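Local coordinates for kelch domain-containing protein (Colletotrichum graminicola M1.001, PDB 5C86) that oxidises alcohols as a fungal member of the galactose oxidase and glyoxal oxidase (AA5) family, probably through a copper centre that is empty here, at residues L21-G26 with P458-L463; S226-Y229 with K235-T238; M415-A420 with N426-R431. All coordinates share one frame; numbering follows the deposited sequence. Where two conformers were deposited one is given.

Contact 1. Residues L21-G26 with P458-L463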
loop_
_atom_site.group_PDB
_atom_site.type_symbol
_atom_site.label_atom_id
_atom_site.label_comp_id
_atom_site.label_asym_id
_atom_site.label_seq_id
_atom_site.Cartn_x
_atom_site.Cartn_y
_atom_site.Cartn_z
ATOM N N LEU A 21 7.169 -3.521 4.122
ATOM C CA LEU A 21 7.467 -4.944 4.391
ATOM C C LEU A 21 8.725 -5.273 3.655
ATOM O O LEU A 21 8.861 -5.007 2.475
ATOM C CB LEU A 21 6.312 -5.840 3.912
ATOM C CG LEU A 21 6.521 -7.310 4.220
ATOM C CD1 LEU A 21 6.313 -7.551 5.654
ATOM C CD2 LEU A 21 5.515 -8.115 3.460
ATOM N N VAL A 22 9.723 -5.837 4.362
ATOM C CA VAL A 22 10.998 -6.137 3.748
ATOM C C VAL A 22 10.885 -7.496 2.962
ATOM O O VAL A 22 10.509 -8.519 3.539
ATOM C CB VAL A 22 12.061 -6.254 4.843
ATOM C CG1 VAL A 22 13.389 -6.608 4.229
ATOM C CG2 VAL A 22 12.145 -4.932 5.673
ATOM N N PRO A 23 11.194 -7.455 1.683
ATOM C CA PRO A 23 11.168 -8.747 0.968
ATOM C C PRO A 23 12.034 -9.822 1.580
ATOM O O PRO A 23 13.047 -9.542 2.204
ATOM C CB PRO A 23 11.662 -8.387 -0.401
ATOM C CG PRO A 23 11.336 -6.969 -0.628
ATOM C CD PRO A 23 11.500 -6.376 0.772
ATOM N N GLU A 24 11.573 -11.071 1.461
ATOM C CA GLU A 24 12.287 -12.311 1.819
ATOM C C GLU A 24 12.261 -12.556 3.291
ATOM O O GLU A 24 11.884 -13.629 3.725
ATOM C CB GLU A 24 13.740 -12.377 1.299
ATOM C CG GLU A 24 13.843 -12.818 -0.120
ATOM C CD GLU A 24 15.256 -12.789 -0.635
ATOM O OE1 GLU A 24 16.238 -12.741 0.180
ATOM O OE2 GLU A 24 15.336 -12.722 -1.877
ATOM N N THR A 25 12.598 -11.545 4.100
ATOM C CA THR A 25 12.493 -11.757 5.579
ATOM C C THR A 25 11.105 -11.540 6.088
ATOM O O THR A 25 10.662 -12.129 7.058
ATOM C CB THR A 25 13.405 -10.848 6.367
ATOM O OG1 THR A 25 13.074 -9.492 6.053
ATOM C CG2 THR A 25 14.861 -11.097 6.011
ATOM N N GLY A 26 10.394 -10.624 5.419
ATOM C CA GLY A 26 9.145 -10.208 5.971
ATOM C C GLY A 26 9.171 -9.355 7.241
ATOM O O GLY A 26 8.182 -9.201 7.887
ATOM N N PRO A 458 6.045 -5.781 -12.074
ATOM C CA PRO A 458 7.271 -6.382 -11.606
ATOM C C PRO A 458 7.599 -6.121 -10.175
ATOM O O PRO A 458 7.218 -5.065 -9.613
ATOM C CB PRO A 458 8.362 -5.776 -12.490
ATOM C CG PRO A 458 7.661 -5.206 -13.588
ATOM C CD PRO A 458 6.228 -4.889 -13.237
ATOM N N GLY A 459 8.286 -7.052 -9.571
ATOM C CA GLY A 459 8.685 -6.915 -8.203
ATOM C C GLY A 459 8.336 -8.112 -7.355
ATOM O O GLY A 459 7.874 -9.140 -7.839
ATOM N N TYR A 460 8.509 -7.961 -6.066
ATOM C CA TYR A 460 8.281 -8.997 -5.112
ATOM C C TYR A 460 6.814 -9.154 -4.735
ATOM O O TYR A 460 6.065 -8.172 -4.576
ATOM C CB TYR A 460 9.077 -8.842 -3.833
ATOM C CG TYR A 460 10.479 -9.427 -3.864
ATOM C CD1 TYR A 460 11.529 -8.718 -4.411
ATOM C CD2 TYR A 460 10.666 -10.720 -3.553
ATOM C CE1 TYR A 460 12.791 -9.256 -4.472
ATOM C CE2 TYR A 460 11.902 -11.286 -3.617
ATOM C CZ TYR A 460 12.946 -10.546 -4.075
ATOM O OH TYR A 460 14.208 -11.164 -4.083
ATOM N N TYR A 461 6.422 -10.440 -4.573
ATOM C CA TYR A 461 5.106 -10.855 -4.169
ATOM C C TYR A 461 5.232 -11.892 -3.093
ATOM O O TYR A 461 6.238 -12.592 -2.963
ATOM C CB TYR A 461 4.378 -11.552 -5.321
ATOM C CG TYR A 461 3.928 -10.555 -6.408
ATOM C CD1 TYR A 461 4.821 -10.088 -7.306
ATOM C CD2 TYR A 461 2.637 -10.184 -6.517
ATOM C CE1 TYR A 461 4.398 -9.157 -8.273
ATOM C CE2 TYR A 461 2.183 -9.271 -7.462
ATOM C CZ TYR A 461 3.086 -8.773 -8.396
ATOM O OH TYR A 461 2.645 -7.863 -9.354
ATOM N N MET A 462 4.184 -11.952 -2.278
ATOM C CA MET A 462 3.936 -13.038 -1.337
ATOM C C MET A 462 3.008 -14.056 -1.997
ATOM O O MET A 462 1.912 -13.682 -2.406
ATOM C CB MET A 462 3.291 -12.499 -0.132
ATOM C CG MET A 462 4.250 -11.665 0.712
ATOM S SD MET A 462 3.435 -10.850 2.133
ATOM C CE MET A 462 2.584 -9.498 1.338
ATOM N N LEU A 463 3.421 -15.329 -2.065
ATOM C CA LEU A 463 2.567 -16.403 -2.566
ATOM C C LEU A 463 1.911 -17.014 -1.342
ATOM O O LEU A 463 2.585 -17.403 -0.401
ATOM C CB LEU A 463 3.378 -17.439 -3.362
ATOM C CG LEU A 463 2.673 -18.106 -4.519
ATOM C CD1 LEU A 463 3.627 -18.674 -5.596
ATOM C CD2 LEU A 463 1.751 -19.178 -3.879
#
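The ring of Tyr-460 receives Pro-23 on one face. Pro-23 CB stands 3.9 Å from the centroid of the Tyr-460 ring and 14° off the normal, a CH-pi contact. The touch lies toward the CG side of the ring, where Pro-23 CB is 3.8 Å from Tyr-460 CG. The two side chains cross at about a right angle. Phe-100 meets the same tyrosine edge-to-face. At the phenol end, in the conformer given, one of two, Glu-24 OE2 lies 2.9 Å from Tyr-460 OH. In that copy the oxygen approaches the ring obliquely, and the carboxylate also forms a salt bridge with Lys-101. This is the exposed side of the contact. The second touch is apolar and buried. Leu-21 and Met-462 meet tip to tip, with Leu-21 CD2 3.7 Å from Met-462 SD. The methionine bends at its last torsion (chi3 -76°), which brings Met-462 CE within 3.9 Å of Leu-21 CD2 as well. The contact lays the turn after strand 18-21 against strand 459-466 of the Early set domain. Strand 412-422 pairs with both strands, and Val-418 packs on Leu-21 and Tyr-460.

Contact 2. Residues S226-Y229 with K235-T238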
loop_
_atom_site.group_PDB
_atom_site.type_symbol
_atom_site.label_atom_id
_atom_site.label_comp_id
_atom_site.label_asym_id
_atom_site.label_seq_id
_atom_site.Cartn_x
_atom_site.Cartn_y
_atom_site.Cartn_z
ATOM N N SER A 226 -7.959 3.165 -1.262
ATOM C CA SER A 226 -8.242 2.317 -2.435
ATOM C C SER A 226 -7.292 1.179 -2.515
ATOM O O SER A 226 -6.126 1.302 -2.055
ATOM C CB SER A 226 -8.226 3.107 -3.735
ATOM O OG SER A 226 -6.939 3.540 -4.162
ATOM N N VAL A 227 -7.721 0.048 -3.079
ATOM C CA VAL A 227 -6.870 -1.106 -3.233
ATOM C C VAL A 227 -7.328 -1.974 -4.377
ATOM O O VAL A 227 -8.497 -2.277 -4.486
ATOM C CB VAL A 227 -6.665 -1.947 -1.963
ATOM C CG1 VAL A 227 -7.989 -2.484 -1.520
ATOM C CG2 VAL A 227 -5.668 -3.050 -2.188
ATOM N N MET A 228 -6.358 -2.450 -5.171
ATOM C CA MET A 228 -6.601 -3.346 -6.242
ATOM C C MET A 228 -6.619 -4.755 -5.676
ATOM O O MET A 228 -5.596 -5.383 -5.508
ATOM C CB MET A 228 -5.530 -3.199 -7.301
ATOM C CG MET A 228 -5.846 -4.000 -8.557
ATOM S SD MET A 228 -4.663 -3.778 -9.880
ATOM C CE MET A 228 -5.219 -2.194 -10.471
ATOM N N TYR A 229 -7.811 -5.271 -5.441
ATOM C CA TYR A 229 -7.992 -6.541 -4.788
ATOM C C TYR A 229 -8.073 -7.715 -5.772
ATOM O O TYR A 229 -7.990 -8.870 -5.354
ATOM C CB TYR A 229 -9.215 -6.520 -3.862
ATOM C CG TYR A 229 -10.530 -6.421 -4.574
ATOM C CD1 TYR A 229 -11.133 -7.516 -5.056
ATOM C CD2 TYR A 229 -11.106 -5.197 -4.786
ATOM C CE1 TYR A 229 -12.357 -7.393 -5.734
ATOM C CE2 TYR A 229 -12.295 -5.023 -5.464
ATOM C CZ TYR A 229 -12.876 -6.153 -5.941
ATOM O OH TYR A 229 -14.097 -6.012 -6.552
ATOM N N LYS A 235 -10.104 -4.980 -10.752
ATOM C CA LYS A 235 -11.017 -4.528 -9.743
ATOM C C LYS A 235 -10.327 -3.746 -8.615
ATOM O O LYS A 235 -9.331 -4.233 -8.014
ATOM C CB LYS A 235 -11.727 -5.671 -9.083
ATOM C CG LYS A 235 -12.513 -6.574 -10.014
ATOM C CD LYS A 235 -13.818 -5.976 -10.354
ATOM C CE LYS A 235 -14.693 -6.954 -11.131
ATOM N NZ LYS A 235 -15.914 -6.236 -11.515
ATOM N N ILE A 236 -10.818 -2.538 -8.386
ATOM C CA ILE A 236 -10.319 -1.640 -7.322
ATOM C C ILE A 236 -11.445 -1.268 -6.366
ATOM O O ILE A 236 -12.503 -0.815 -6.824
ATOM C CB ILE A 236 -9.664 -0.423 -7.908
ATOM C CG1 ILE A 236 -8.587 -0.814 -8.919
ATOM C CG2 ILE A 236 -9.137 0.505 -6.814
ATOM C CD1 ILE A 236 -8.085 0.346 -9.682
ATOM N N PHE A 237 -11.236 -1.410 -5.066
ATOM C CA PHE A 237 -12.203 -0.993 -4.073
ATOM C C PHE A 237 -11.792 0.376 -3.599
ATOM O O PHE A 237 -10.573 0.650 -3.416
ATOM C CB PHE A 237 -12.103 -1.940 -2.881
ATOM C CG PHE A 237 -12.756 -1.470 -1.618
ATOM C CD1 PHE A 237 -14.143 -1.515 -1.465
ATOM C CD2 PHE A 237 -11.993 -1.096 -0.552
ATOM C CE1 PHE A 237 -14.751 -1.146 -0.320
ATOM C CE2 PHE A 237 -12.615 -0.716 0.646
ATOM C CZ PHE A 237 -13.986 -0.801 0.792
ATOM N N THR A 238 -12.765 1.256 -3.392
ATOM C CA THR A 238 -12.509 2.622 -2.862
ATOM C C THR A 238 -13.375 2.916 -1.733
ATOM O O THR A 238 -14.516 2.417 -1.684
ATOM C CB THR A 238 -12.699 3.720 -3.912
ATOM O OG1 THR A 238 -14.121 3.899 -4.210
ATOM C CG2 THR A 238 -11.882 3.425 -5.188
#
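Lys-235 CB sits over one face of the Tyr-229 ring, only 3.4 Å from Tyr-229 CZ. Among the side chains this is the tight part of the contact. The ring gets there because Tyr-229 CG lies between its backbone N and carbonyl carbon (chi1 68°), which folds the ring back across the neighbouring strand. The ring's edge meets the backbone N of Phe-237, in plane. Beneath the ring the backbones form an antiparallel beta hairpin, the first two strands of a four-stranded propeller blade of the Kelch type. The ladder is firm at Val-227 and Phe-237, its hydrogen-bonded pair. Val-227 N donates to Phe-237 O and Phe-237 N to Val-227 O, each at 2.9 Å; the second is the straighter, at 165°. Ser-226 and Thr-238 form a non-hydrogen-bonded pair on the other face. The ladder slackens where the chain turns a corner: Tyr-229 N to Lys-235 O is a weak bond of 3.2 Å, bent to 128°. On the Ser-226 face, Met-228 CE touches Ile-236 CD1 at 3.9 Å. The solvent side is the far end of the lysine. Beyond the ring it leads away, partly exposed, and its NZ bonds to Thr-258 OG1.

Contact 3. Residues M415-A420 with N426-R431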
loop_
_atom_site.group_PDB
_atom_site.type_symbol
_atom_site.label_atom_id
_atom_site.label_comp_id
_atom_site.label_asym_id
_atom_site.label_seq_id
_atom_site.Cartn_x
_atom_site.Cartn_y
_atom_site.Cartn_z
ATOM N N MET A 415 -1.256 -14.314 -5.166
ATOM C CA MET A 415 0.023 -13.599 -5.047
ATOM C C MET A 415 -0.317 -12.151 -4.672
ATOM O O MET A 415 -1.132 -11.540 -5.327
ATOM C CB MET A 415 0.924 -13.713 -6.272
ATOM C CG MET A 415 0.326 -13.264 -7.579
ATOM S SD MET A 415 1.257 -13.769 -9.065
ATOM C CE MET A 415 2.516 -12.489 -9.198
ATOM N N ILE A 416 0.269 -11.670 -3.617
ATOM C CA ILE A 416 0.002 -10.286 -3.155
ATOM C C ILE A 416 1.262 -9.503 -3.205
ATOM O O ILE A 416 2.284 -9.945 -2.654
ATOM C CB ILE A 416 -0.621 -10.259 -1.755
ATOM C CG1 ILE A 416 -2.024 -10.916 -1.770
ATOM C CG2 ILE A 416 -0.783 -8.815 -1.264
ATOM C CD1 ILE A 416 -2.827 -10.739 -0.533
ATOM N N ARG A 417 1.256 -8.391 -3.899
ATOM C CA ARG A 417 2.470 -7.659 -4.078
ATOM C C ARG A 417 2.985 -7.008 -2.789
ATOM O O ARG A 417 2.181 -6.403 -2.022
ATOM C CB ARG A 417 2.276 -6.618 -5.144
ATOM C CG ARG A 417 3.584 -6.090 -5.768
ATOM C CD ARG A 417 3.365 -5.347 -7.095
ATOM N NE ARG A 417 4.573 -4.756 -7.628
ATOM C CZ ARG A 417 5.180 -3.709 -7.083
ATOM N NH1 ARG A 417 4.624 -3.033 -6.138
ATOM N NH2 ARG A 417 6.341 -3.289 -7.539
ATOM N N VAL A 418 4.281 -7.158 -2.514
ATOM C CA VAL A 418 4.874 -6.592 -1.300
ATOM C C VAL A 418 4.820 -5.082 -1.372
ATOM O O VAL A 418 5.041 -4.470 -2.424
ATOM C CB VAL A 418 6.325 -7.114 -1.152
ATOM C CG1 VAL A 418 7.102 -6.447 -0.067
ATOM C CG2 VAL A 418 6.357 -8.641 -1.032
ATOM N N SER A 419 4.518 -4.465 -0.234
ATOM C CA SER A 419 4.160 -3.048 -0.266
ATOM C C SER A 419 4.664 -2.244 0.934
ATOM O O SER A 419 5.395 -2.738 1.754
ATOM C CB SER A 419 2.629 -2.871 -0.504
ATOM O OG SER A 419 1.936 -3.293 0.639
ATOM N N ALA A 420 4.273 -0.977 0.883
ATOM C CA ALA A 420 4.724 0.044 1.816
ATOM C C ALA A 420 3.642 1.091 1.819
ATOM O O ALA A 420 2.924 1.291 0.847
ATOM C CB ALA A 420 6.024 0.665 1.369
ATOM N N ASN A 426 -0.797 3.633 -0.697
ATOM C CA ASN A 426 -0.113 2.381 -0.892
ATOM C C ASN A 426 -0.412 1.932 -2.312
ATOM O O ASN A 426 -1.400 1.185 -2.552
ATOM C CB ASN A 426 -0.474 1.319 0.130
ATOM C CG ASN A 426 0.299 0.051 -0.052
ATOM O OD1 ASN A 426 0.996 -0.126 -1.084
ATOM N ND2 ASN A 426 0.236 -0.837 0.941
ATOM N N THR A 427 0.413 2.365 -3.277
ATOM C CA THR A 427 0.202 1.950 -4.622
ATOM C C THR A 427 0.765 0.605 -4.966
ATOM O O THR A 427 0.516 0.083 -6.108
ATOM C CB THR A 427 0.823 2.947 -5.619
ATOM O OG1 THR A 427 2.238 2.858 -5.508
ATOM C CG2 THR A 427 0.311 4.366 -5.297
ATOM N N ASP A 428 1.614 0.088 -4.066
ATOM C CA ASP A 428 2.333 -1.139 -4.304
ATOM C C ASP A 428 1.497 -2.398 -4.082
ATOM O O ASP A 428 1.855 -3.462 -4.590
ATOM C CB ASP A 428 3.554 -1.219 -3.412
ATOM C CG ASP A 428 4.718 -0.364 -3.879
ATOM O OD1 ASP A 428 5.274 -0.512 -5.010
ATOM O OD2 ASP A 428 5.054 0.550 -3.076
ATOM N N GLN A 429 0.463 -2.318 -3.226
ATOM C CA GLN A 429 -0.284 -3.508 -2.924
ATOM C C GLN A 429 -1.319 -3.815 -4.043
ATOM O O GLN A 429 -2.094 -2.997 -4.370
ATOM C CB GLN A 429 -0.983 -3.474 -1.555
ATOM C CG GLN A 429 -2.066 -2.529 -1.438
ATOM C CD GLN A 429 -2.900 -2.680 -0.093
ATOM O OE1 GLN A 429 -3.040 -3.747 0.566
ATOM N NE2 GLN A 429 -3.449 -1.602 0.261
ATOM N N ARG A 430 -1.309 -5.045 -4.465
ATOM C CA ARG A 430 -2.359 -5.605 -5.284
ATOM C C ARG A 430 -2.381 -7.074 -5.110
ATOM O O ARG A 430 -1.372 -7.713 -4.800
ATOM C CB ARG A 430 -2.124 -5.235 -6.764
ATOM C CG ARG A 430 -0.834 -5.729 -7.367
ATOM C CD ARG A 430 -0.732 -5.466 -8.863
ATOM N NE ARG A 430 -0.771 -4.020 -9.110
ATOM C CZ ARG A 430 -1.211 -3.417 -10.236
ATOM N NH1 ARG A 430 -1.540 -4.144 -11.346
ATOM N NH2 ARG A 430 -1.233 -2.100 -10.260
ATOM N N ARG A 431 -3.528 -7.657 -5.352
ATOM C CA ARG A 431 -3.715 -9.098 -5.273
ATOM C C ARG A 431 -4.101 -9.690 -6.647
ATOM O O ARG A 431 -4.951 -9.137 -7.341
ATOM C CB ARG A 431 -4.846 -9.442 -4.346
ATOM C CG ARG A 431 -5.312 -10.887 -4.381
ATOM C CD ARG A 431 -6.344 -11.163 -3.281
ATOM N NE ARG A 431 -7.010 -12.487 -3.422
ATOM C CZ ARG A 431 -7.982 -12.747 -4.266
ATOM N NH1 ARG A 431 -8.502 -11.799 -5.033
ATOM N NH2 ARG A 431 -8.500 -13.944 -4.286
HETATM O O HOH W 1 3.923 2.170 -1.463
#
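Arg-417 NH1 is shared by two oxygens of Asp-428. Arg-417 NH1 donates to Asp-428 OD1 at 2.8 Å, in a salt bridge, and to Asp-428 O at 3.2 Å. OD1 receives it on the anti lone pair. The backbone O uses a lone pair in its carbonyl plane. Guanidinium and carboxylate are nearly coplanar, 18° apart. The extended arginine chain, with CG anti to the backbone N (chi1 -160°), runs alongside the Asp-428 carbonyl before reaching the acid. Asp-428 OD1 also accepts from Leu-78 N, and Arg-417 NH2 bonds to Leu-78 O and Pro-458 O. The buried charges are thus held from several sides. Asn-426 ND2 makes a nearly straight bond of 3.0 Å to Ser-419 OG, which lies in the amide plane. Asn-426 OD1 accepts from Gln-429 N at 3.1 Å, an Asx motif, with the donor above the carbonyl plane and not on a lone pair. A water bridges Ala-420 O and Asp-428 OD2. Arg-417 N donates to Arg-430 O at 2.9 Å. The segments flank a hairpin-like turn carrying His-423, a copper ligand of this protein whose metal is absent here. This is consistent with galactose oxidase, where a C-terminal hairpin enters the propeller and supplies a copper histidine. The contact links strand 412-422 to the loop before strand 431-438, while strand 459-466 pairs with strand 412-422 and the propeller hairpin 225-239 lies beside Arg-431.

How the contacts relate
Contact 3 lies between the other two, its centre about 9 Å from that of contact 1 and 11 Å from that of contact 2. Contacts 1 and 2 do not touch; their centres are about 20 Å apart. Along the chain, contact 1 closes a loop that holds both others, and contact 2 comes before contact 3. Strands 412-422 and 459-466 are neighbours, so contacts 1 and 3 share a sheet; a probable backbone bond, Met-462 N to Ile-416 O (2.8 Å), joins them. Contact 3 reaches contact 2 through Met-228 O to Arg-431 N (3.1 Å). The C-terminal domain is therefore tied to the propeller near the centre of the chain. His-423, a copper ligand in the metal-bound protein, lies between the two segments of contact 3.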